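Local structure of peptidoglycan D,D-transpeptidase PbpA (Mycobacterium tuberculosis, 3UN7) at residues 34-39 and 45-50; 24-27 and 32-35. The protein probably cross-links peptidoglycan strands of the mycobacterial cell wall as a D,D-transpeptidase, and takes part in regulating cell length. All blocks are in the same frame, centred on the assembly; numbering follows the deposited sequence.

Contact 1. Residues 34-39 and 45-50; sequences AYSVAT and FLRVYP
Tyr35 to Ala38 pair with Phe45 to Val48 as the two arms of an antiparallel beta hairpin. Strand 45-48 is an outermost strand of its sheet. The hairpin lies in the N-terminal dimerisation-domain region, away from the probable active-site serine, Ser193.

Four backbone hydrogen bonds hold the arms, two at each hydrogen-bonded pair. Tyr35 N reaches Val48 O at 3.1 Å, and Val48 N returns to Tyr35 O at 2.7 Å. Val37 and Leu46 exchange the same two bonds. The non-hydrogen-bonded pairs are Ser36 with Arg47 and Ala38 with Phe45.

Apolar contacts lie on both faces. On the Tyr35 face, Val48 CB sits over the tyrosine ring in a CH-pi contact, 4.1 Å from the ring centroid. The ring stands there because CG lies between the backbone N and the carbonyl carbon (chi1 67°), alongside Val48. Pro50 CG meets the ring edge, 3.9 Å from Tyr35 CE1. Val48 CG2 also meets Val37 CG2, and these two side chains cross at a slant. On the other face, Ala38 CB touches Phe45 CE2 at 3.7 Å.

The polar side-chain contact is on the Ser36 face. The Arg47 chain bends at chi2 (62°) and brings its guanidinium back across strand 35-38, one face over the Ala34-Tyr35 peptide. Arg47 NE forms a salt bridge with Glu72, and Arg47 NH1 donates to Gly24 O. These partners probably fix the rotation of the group. Arg47 NH1 also donates to Ser36 OG at 2.9 Å, with the hydroxyl oxygen tilted 19° out of the guanidinium plane.

Contact 2. Residues 24-27 and 32-35; sequences GQIT and LLAY
A classic beta bulge marks this short antiparallel hairpin, where Leu33 and Ala34 both face Ile26. The register slips by one residue between the Ile26-Ala34 pair and the Thr27-Leu32 pair. The chain turns a corner at the bulge.

Ile26 O is gripped by two amides. Leu33 N donates to Ile26 O at 2.8 Å, nearly in line with the carbonyl bond. Ala34 N gives a longer bond of 3.3 Å to Ile26 O, in the carbonyl plane and on a lone pair. In return, Ile26 N donates to Ala34 O at 3.0 Å.

The side chains divide between two faces. On one, Ile26 CD1 meets Ala34 CB at 4.0 Å. Ile26 CG2 approaches Leu33 CD1, and these two side chains cross at about a right angle. On the other, the Leu32 CD2 branch lies against the Gln25 amide, 3.4 Å from OE1, and also touches Thr27 CG2 at 3.9 Å. Gln25 CG sits beside the backbone N (chi1 -51°), and the chain then runs extended past Leu32. Gln25 OE1 accepts a hydrogen bond from Asn104 ND2.

Strand 26-28 continues the sheet on its far edge, pairing with strand 104-107, where Asp106 OD1 hydrogen-bonds with Thr27 OG1. Helix 52-59 packs on Leu33 through Tyr55, Val58 and Thr59, while Leu71 and Glu72 of helix 70-74 touch Ile26.

In the fold
From the N terminus, the chain first runs through strand 26-28 and turns back into strand 31-38, so contact 2 closes the first hairpin loop. Strand 31-38 then continues past the bulge and turns again into strand 45-48, where contact 1 closes the second. The two loops follow one another and share Ala34 and Tyr35, giving a three-stranded antiparallel meander with strand 31-38 in the middle. Beyond strand 26-28, the sheet goes on through strands 104-107, 339-343 and 349-352. The contacts also meet directly: Pro50 of contact 1 packs on the backbone oxygens of Leu32 and Leu33 in contact 2.

Contact 1. Residues 34-39 and 45-50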
loop_
_atom_site.group_PDB
_atom_site.type_symbol
_atom_site.label_atom_id
_atom_site.label_comp_id
_atom_site.label_asym_id
_atom_site.label_seq_id
_atom_site.Cartn_x
_atom_site.Cartn_y
_atom_site.Cartn_z
ATOM N N ALA A 34 -9.558 -0.773 19.269
ATOM C CA ALA A 34 -10.662 -1.685 19.541
ATOM C C ALA A 34 -10.606 -2.112 21.001
ATOM O O ALA A 34 -9.522 -2.382 21.531
ATOM C CB ALA A 34 -10.642 -2.926 18.588
ATOM N N TYR A 35 -11.765 -2.128 21.656
ATOM C CA TYR A 35 -11.857 -2.500 23.074
ATOM C C TYR A 35 -13.257 -3.057 23.398
ATOM O O TYR A 35 -14.177 -2.956 22.592
ATOM C CB TYR A 35 -11.446 -1.330 24.003
ATOM C CG TYR A 35 -12.356 -0.110 24.007
ATOM C CD1 TYR A 35 -12.165 0.933 23.099
ATOM C CD2 TYR A 35 -13.379 0.026 24.952
ATOM C CE1 TYR A 35 -12.984 2.069 23.114
ATOM C CE2 TYR A 35 -14.202 1.158 24.960
ATOM C CZ TYR A 35 -13.998 2.167 24.046
ATOM O OH TYR A 35 -14.811 3.290 24.063
ATOM N N SER A 36 -13.404 -3.682 24.559
ATOM C CA SER A 36 -14.660 -4.285 24.918
ATOM C C SER A 36 -15.131 -3.656 26.211
ATOM O O SER A 36 -14.332 -3.414 27.116
ATOM C CB SER A 36 -14.524 -5.801 25.079
ATOM O OG SER A 36 -14.336 -6.422 23.830
ATOM N N VAL A 37 -16.433 -3.400 26.282
ATOM C CA VAL A 37 -17.040 -2.801 27.487
ATOM C C VAL A 37 -18.048 -3.754 28.091
ATOM O O VAL A 37 -18.853 -4.341 27.373
ATOM C CB VAL A 37 -17.757 -1.473 27.127
ATOM C CG1 VAL A 37 -18.493 -0.883 28.331
ATOM C CG2 VAL A 37 -16.763 -0.483 26.596
ATOM N N ALA A 38 -18.017 -3.888 29.416
ATOM C CA ALA A 38 -18.995 -4.680 30.143
ATOM C C ALA A 38 -20.375 -4.046 30.013
ATOM O O ALA A 38 -20.552 -2.869 30.307
ATOM C CB ALA A 38 -18.610 -4.777 31.613
ATOM N N THR A 39 -21.355 -4.831 29.577
ATOM C CA THR A 39 -22.712 -4.308 29.399
ATOM C C THR A 39 -23.744 -5.229 30.026
ATOM O O THR A 39 -23.398 -6.247 30.644
ATOM C CB THR A 39 -23.074 -4.042 27.892
ATOM O OG1 THR A 39 -23.336 -5.275 27.196
ATOM C CG2 THR A 39 -21.979 -3.262 27.187
ATOM N N PHE A 45 -19.979 -8.612 26.997
ATOM C CA PHE A 45 -18.991 -7.666 26.511
ATOM C C PHE A 45 -19.315 -7.139 25.115
ATOM O O PHE A 45 -19.471 -7.907 24.146
ATOM C CB PHE A 45 -17.565 -8.228 26.678
ATOM C CG PHE A 45 -17.067 -8.125 28.090
ATOM C CD1 PHE A 45 -17.223 -9.180 28.984
ATOM C CD2 PHE A 45 -16.510 -6.937 28.551
ATOM C CE1 PHE A 45 -16.792 -9.066 30.311
ATOM C CE2 PHE A 45 -16.083 -6.814 29.871
ATOM C CZ PHE A 45 -16.231 -7.874 30.751
ATOM N N LEU A 46 -19.467 -5.822 25.010
ATOM C CA LEU A 46 -19.701 -5.225 23.702
ATOM C C LEU A 46 -18.405 -4.667 23.121
ATOM O O LEU A 46 -17.690 -3.944 23.803
ATOM C CB LEU A 46 -20.773 -4.132 23.761
ATOM C CG LEU A 46 -20.998 -3.333 22.464
ATOM C CD1 LEU A 46 -21.789 -4.166 21.457
ATOM C CD2 LEU A 46 -21.719 -2.022 22.777
ATOM N N ARG A 47 -18.119 -5.005 21.863
ATOM C CA ARG A 47 -16.909 -4.536 21.191
ATOM C C ARG A 47 -17.148 -3.132 20.680
ATOM O O ARG A 47 -18.188 -2.874 20.050
ATOM C CB ARG A 47 -16.550 -5.458 20.018
ATOM C CG ARG A 47 -15.112 -5.363 19.536
ATOM C CD ARG A 47 -14.146 -5.768 20.632
ATOM N NE ARG A 47 -12.765 -5.921 20.183
ATOM C CZ ARG A 47 -11.717 -5.970 21.005
ATOM N NH1 ARG A 47 -11.890 -5.850 22.318
ATOM N NH2 ARG A 47 -10.483 -6.153 20.518
ATOM N N VAL A 48 -16.181 -2.243 20.921
ATOM C CA VAL A 48 -16.296 -0.829 20.544
ATOM C C VAL A 48 -15.097 -0.398 19.694
ATOM O O VAL A 48 -13.958 -0.751 20.006
ATOM C CB VAL A 48 -16.436 0.076 21.797
ATOM C CG1 VAL A 48 -16.569 1.556 21.400
ATOM C CG2 VAL A 48 -17.665 -0.337 22.605
ATOM N N TYR A 49 -15.368 0.351 18.628
ATOM C CA TYR A 49 -14.341 0.847 17.704
ATOM C C TYR A 49 -14.488 2.352 17.713
ATOM O O TYR A 49 -15.388 2.872 17.043
ATOM C CB TYR A 49 -14.577 0.286 16.285
ATOM C CG TYR A 49 -14.557 -1.228 16.266
ATOM C CD1 TYR A 49 -15.718 -1.968 16.481
ATOM C CD2 TYR A 49 -13.358 -1.924 16.071
ATOM C CE1 TYR A 49 -15.693 -3.370 16.473
ATOM C CE2 TYR A 49 -13.322 -3.318 16.094
ATOM C CZ TYR A 49 -14.486 -4.028 16.292
ATOM O OH TYR A 49 -14.435 -5.401 16.284
ATOM N N PRO A 50 -13.648 3.055 18.496
ATOM C CA PRO A 50 -13.856 4.507 18.694
ATOM C C PRO A 50 -13.501 5.424 17.515
ATOM O O PRO A 50 -13.956 6.566 17.496
ATOM C CB PRO A 50 -12.983 4.828 19.919
ATOM C CG PRO A 50 -11.878 3.843 19.861
ATOM C CD PRO A 50 -12.503 2.559 19.282
#

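Contact 2. Residues 24-27 and 32-35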
loop_
_atom_site.group_PDB
_atom_site.type_symbol
_atom_site.label_atom_id
_atom_site.label_comp_id
_atom_site.label_asym_id
_atom_site.label_seq_id
_atom_site.Cartn_x
_atom_site.Cartn_y
_atom_site.Cartn_z
ATOM N N GLY A 24 -9.374 -8.448 24.886
ATOM C CA GLY A 24 -8.311 -7.463 25.017
ATOM C C GLY A 24 -8.368 -6.401 23.950
ATOM O O GLY A 24 -9.245 -6.429 23.076
ATOM N N GLN A 25 -7.410 -5.476 24.011
ATOM C CA GLN A 25 -7.416 -4.261 23.189
ATOM C C GLN A 25 -6.486 -4.358 21.988
ATOM O O GLN A 25 -5.443 -5.021 22.044
ATOM C CB GLN A 25 -6.938 -3.057 24.021
ATOM C CG GLN A 25 -7.647 -2.867 25.349
ATOM C CD GLN A 25 -6.962 -1.851 26.242
ATOM O OE1 GLN A 25 -5.752 -1.615 26.138
ATOM N NE2 GLN A 25 -7.731 -1.247 27.129
ATOM N N ILE A 26 -6.854 -3.667 20.913
ATOM C CA ILE A 26 -5.935 -3.434 19.785
ATOM C C ILE A 26 -5.516 -1.979 19.883
ATOM O O ILE A 26 -6.373 -1.108 19.958
ATOM C CB ILE A 26 -6.619 -3.700 18.433
ATOM C CG1 ILE A 26 -7.124 -5.153 18.372
ATOM C CG2 ILE A 26 -5.665 -3.358 17.259
ATOM C CD1 ILE A 26 -7.944 -5.492 17.105
ATOM N N THR A 27 -4.205 -1.709 19.909
ATOM C CA THR A 27 -3.761 -0.347 20.168
ATOM C C THR A 27 -2.853 0.181 19.051
ATOM O O THR A 27 -2.294 -0.600 18.253
ATOM C CB THR A 27 -3.028 -0.247 21.527
ATOM O OG1 THR A 27 -1.781 -0.935 21.428
ATOM C CG2 THR A 27 -3.852 -0.875 22.647
ATOM N N LEU A 32 -6.466 3.478 21.819
ATOM C CA LEU A 32 -7.282 2.299 21.601
ATOM C C LEU A 32 -7.909 2.344 20.222
ATOM O O LEU A 32 -8.483 3.365 19.822
ATOM C CB LEU A 32 -8.349 2.155 22.691
ATOM C CG LEU A 32 -7.783 2.169 24.116
ATOM C CD1 LEU A 32 -8.902 2.087 25.184
ATOM C CD2 LEU A 32 -6.775 1.044 24.279
ATOM N N LEU A 33 -7.768 1.242 19.490
ATOM C CA LEU A 33 -8.427 1.091 18.208
ATOM C C LEU A 33 -9.644 0.209 18.366
ATOM O O LEU A 33 -10.615 0.384 17.648
ATOM C CB LEU A 33 -7.483 0.447 17.182
ATOM C CG LEU A 33 -6.102 1.077 16.928
ATOM C CD1 LEU A 33 -5.526 0.495 15.634
ATOM C CD2 LEU A 33 -6.167 2.612 16.862
ATOM N N ALA A 34 -9.558 -0.773 19.269
ATOM C CA ALA A 34 -10.662 -1.685 19.541
ATOM C C ALA A 34 -10.606 -2.112 21.001
ATOM O O ALA A 34 -9.522 -2.382 21.531
ATOM C CB ALA A 34 -10.642 -2.926 18.588
ATOM N N TYR A 35 -11.765 -2.128 21.656
ATOM C CA TYR A 35 -11.857 -2.500 23.074
ATOM C C TYR A 35 -13.257 -3.057 23.398
ATOM O O TYR A 35 -14.177 -2.956 22.592
ATOM C CB TYR A 35 -11.446 -1.330 24.003
ATOM C CG TYR A 35 -12.356 -0.110 24.007
ATOM C CD1 TYR A 35 -12.165 0.933 23.099
ATOM C CD2 TYR A 35 -13.379 0.026 24.952
ATOM C CE1 TYR A 35 -12.984 2.069 23.114
ATOM C CE2 TYR A 35 -14.202 1.158 24.960
ATOM C CZ TYR A 35 -13.998 2.167 24.046
ATOM O OH TYR A 35 -14.811 3.290 24.063
#